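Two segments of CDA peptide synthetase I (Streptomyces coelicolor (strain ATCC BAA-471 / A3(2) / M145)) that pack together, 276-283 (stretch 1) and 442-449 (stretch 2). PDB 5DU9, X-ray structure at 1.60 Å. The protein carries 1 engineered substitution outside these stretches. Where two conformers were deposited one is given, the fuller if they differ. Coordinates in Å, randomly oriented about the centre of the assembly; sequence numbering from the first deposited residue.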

# COMPACT_ATOMS: atom_id res chain seq x y z
N ALA A 276 -6.40 12.04 12.81
CA ALA A 276 -7.45 13.04 12.82
C ALA A 276 -7.24 14.06 13.93
O ALA A 276 -7.36 15.26 13.72
CB ALA A 276 -8.82 12.38 12.96
N ALA A 277 -6.91 13.57 15.13
CA ALA A 277 -6.66 14.43 16.27
C ALA A 277 -5.43 15.30 16.05
O ALA A 277 -5.42 16.48 16.41
CB ALA A 277 -6.48 13.58 17.53
N PHE A 278 -4.40 14.72 15.44
CA PHE A 278 -3.17 15.44 15.12
C PHE A 278 -3.44 16.58 14.15
O PHE A 278 -2.97 17.70 14.34
CB PHE A 278 -2.14 14.47 14.53
CG PHE A 278 -0.83 15.11 14.17
CD1 PHE A 278 0.05 15.53 15.15
CD2 PHE A 278 -0.48 15.29 12.84
CE1 PHE A 278 1.26 16.11 14.81
CE2 PHE A 278 0.73 15.88 12.50
CZ PHE A 278 1.60 16.29 13.49
N LEU A 279 -4.21 16.30 13.10
CA LEU A 279 -4.56 17.32 12.12
C LEU A 279 -5.39 18.41 12.78
O LEU A 279 -5.17 19.59 12.54
CB LEU A 279 -5.33 16.71 10.95
CG LEU A 279 -4.55 15.73 10.06
CD1 LEU A 279 -5.44 15.21 8.96
CD2 LEU A 279 -3.29 16.37 9.49
N HIS A 280 -6.36 18.01 13.60
CA HIS A 280 -7.21 18.97 14.29
C HIS A 280 -6.42 19.88 15.23
O HIS A 280 -6.63 21.09 15.26
CB HIS A 280 -8.30 18.24 15.08
CG HIS A 280 -9.02 19.12 16.06
ND1 HIS A 280 -9.92 20.08 15.68
CD2 HIS A 280 -8.95 19.17 17.42
CE1 HIS A 280 -10.38 20.70 16.76
NE2 HIS A 280 -9.81 20.17 17.82
N ARG A 281 -5.52 19.29 16.00
CA ARG A 281 -4.75 20.04 16.99
C ARG A 281 -3.75 20.98 16.31
O ARG A 281 -3.47 22.07 16.82
CB ARG A 281 -4.01 19.09 17.93
CG ARG A 281 -3.51 19.73 19.21
CD ARG A 281 -4.63 19.90 20.24
NE ARG A 281 -4.10 20.31 21.54
CZ ARG A 281 -4.06 21.57 21.98
NH1 ARG A 281 -4.52 22.57 21.24
NH2 ARG A 281 -3.55 21.83 23.17
N THR A 282 -3.22 20.55 15.18
CA THR A 282 -2.23 21.34 14.45
C THR A 282 -2.86 22.57 13.82
O THR A 282 -2.34 23.68 13.95
CB THR A 282 -1.54 20.50 13.35
OG1 THR A 282 -0.83 19.40 13.94
CG2 THR A 282 -0.55 21.33 12.54
N THR A 283 -3.99 22.38 13.14
CA THR A 283 -4.62 23.43 12.35
C THR A 283 -5.79 24.10 13.06
O THR A 283 -6.21 25.19 12.69
CB THR A 283 -5.13 22.88 11.00
OG1 THR A 283 -6.24 22.01 11.22
CG2 THR A 283 -4.03 22.12 10.28
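Stretch 2 (442-449) TVDEVALL

Stretch 2 is an irregular segment laid against a helix. Residues 276-283 are helical throughout, continuing a helix that begins earlier in the chain, with backbone bonds such as Arg 281 N to Ala 277 O (2.8 Å) and Thr 282 N to Phe 278 O (3.0 Å) holding the turns. Stretch 2 opens with Thr 442 in an extended conformation, makes a short 3-10 turn over 443-445, and then runs extended from Val 446 to Leu 449, with phi between -69° and -99° and psi between 107° and 139°. The turn is held by Glu 445 N to Thr 442 O (3.0 Å) and Val 446 N to Val 443 O (3.2 Å). The backbones stay well apart: the CA of Ala 277 is 6.9 Å from the CA of Val 443, and the CA of Arg 281 is 6.6 Å from the CA of Asp 444. These pairs step along the helix in the same order as along stretch 2, but the bend at the turn leaves no single strand direction to follow. The contact is modest, 410 Å² counting both sides, and Arg 281 contributes the largest share of any residue.

The polar part of the contact rests on that arginine. Its CA-to-CB bond points toward stretch 2, and its side chain, with chi1 t, chi2 p and chi3 t, brings the guanidinium to the carbonyl of Val 446. There NE donates to Val 446 O at 2.9 Å and NH2 donates to the same oxygen at 3.1 Å, so one acceptor is shared by two donors, lying at the edge of the guanidinium near its plane. Proximity alone does not make a bond here: NE to Val 443 O and NH2 to Asp 444 O are both 3.3 Å, but at poor angles. Asp 444 O instead lies over one face of the guanidinium, as does Glu 445 N. The rule is that a long side chain from a helix can meet the main chain of a turn, so that this recognition depends on backbone shape; the carboxylate of Asp 444 leads away and is hydrogen-bonded elsewhere in the structure.

Apolar packing falls into two patches. Val 443, buried and pointing toward the helix, places CG1 4.1 Å from Ala 277 CB and, at the edge of the imidazole ring, 4.3 Å from His 280 CD2. The small alanine and the histidine one turn on thus share a single methyl. Leu 448 also points toward the helix and forms the second patch: its CD1 lies 3.8 Å from Phe 278 CE1, its CB lies 3.8 Å from Arg 281 CG, and its CD2 lies 3.5 Å from Thr 282 OG1. Phe 278 starts away from stretch 2, yet its ring end comes nearer. Thr 282 OG1 turns back to its own helix, donating to Phe 278 O at 2.8 Å, so it meets the leucine with its hydrogen bond already made.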

# COMPACT_ATOMS: atom_id res chain seq x y z
N THR A 442 -9.01 14.97 27.17
CA THR A 442 -9.58 15.92 26.23
C THR A 442 -8.54 16.29 25.19
O THR A 442 -7.47 16.79 25.53
CB THR A 442 -10.08 17.18 26.95
OG1 THR A 442 -10.97 16.81 28.01
CG2 THR A 442 -10.80 18.12 25.99
N VAL A 443 -8.84 16.04 23.92
CA VAL A 443 -7.87 16.26 22.85
C VAL A 443 -7.35 17.71 22.82
O VAL A 443 -6.15 17.91 22.64
CB VAL A 443 -8.48 15.91 21.47
CG1 VAL A 443 -7.56 16.32 20.32
CG2 VAL A 443 -8.77 14.42 21.39
N ASP A 444 -8.21 18.70 22.99
CA ASP A 444 -7.75 20.08 22.87
C ASP A 444 -7.05 20.56 24.15
O ASP A 444 -6.71 21.74 24.26
CB ASP A 444 -8.91 21.02 22.48
CG ASP A 444 -9.99 21.12 23.54
OD1 ASP A 444 -9.76 20.77 24.71
OD2 ASP A 444 -11.10 21.60 23.20
N GLU A 445 -6.83 19.66 25.11
CA GLU A 445 -6.00 19.96 26.28
C GLU A 445 -4.68 19.20 26.25
O GLU A 445 -3.78 19.47 27.04
CB GLU A 445 -6.75 19.63 27.57
CG GLU A 445 -7.98 20.50 27.81
CD GLU A 445 -8.79 20.05 29.01
OE1 GLU A 445 -8.30 19.16 29.75
OE2 GLU A 445 -9.90 20.57 29.22
N VAL A 446 -4.56 18.24 25.34
CA VAL A 446 -3.31 17.49 25.20
C VAL A 446 -2.26 18.36 24.52
O VAL A 446 -2.50 18.92 23.45
CB VAL A 446 -3.50 16.18 24.39
CG1 VAL A 446 -2.17 15.45 24.20
CG2 VAL A 446 -4.50 15.27 25.07
N ALA A 447 -1.10 18.48 25.15
CA ALA A 447 -0.03 19.31 24.61
C ALA A 447 0.54 18.70 23.34
O ALA A 447 1.02 17.57 23.33
CB ALA A 447 1.07 19.50 25.64
N LEU A 448 0.45 19.47 22.25
CA LEU A 448 1.11 19.11 21.00
C LEU A 448 2.41 19.89 20.93
O LEU A 448 2.42 21.10 20.74
CB LEU A 448 0.21 19.41 19.81
CG LEU A 448 0.82 19.25 18.41
CD1 LEU A 448 1.27 17.82 18.16
CD2 LEU A 448 -0.18 19.69 17.35
N LEU A 449 3.52 19.17 21.11
CA LEU A 449 4.84 19.79 21.19
C LEU A 449 5.54 19.73 19.84
O LEU A 449 5.46 18.73 19.14
CB LEU A 449 5.68 19.08 22.26
CG LEU A 449 5.02 18.99 23.64
CD1 LEU A 449 5.80 18.06 24.55
CD2 LEU A 449 4.90 20.38 24.27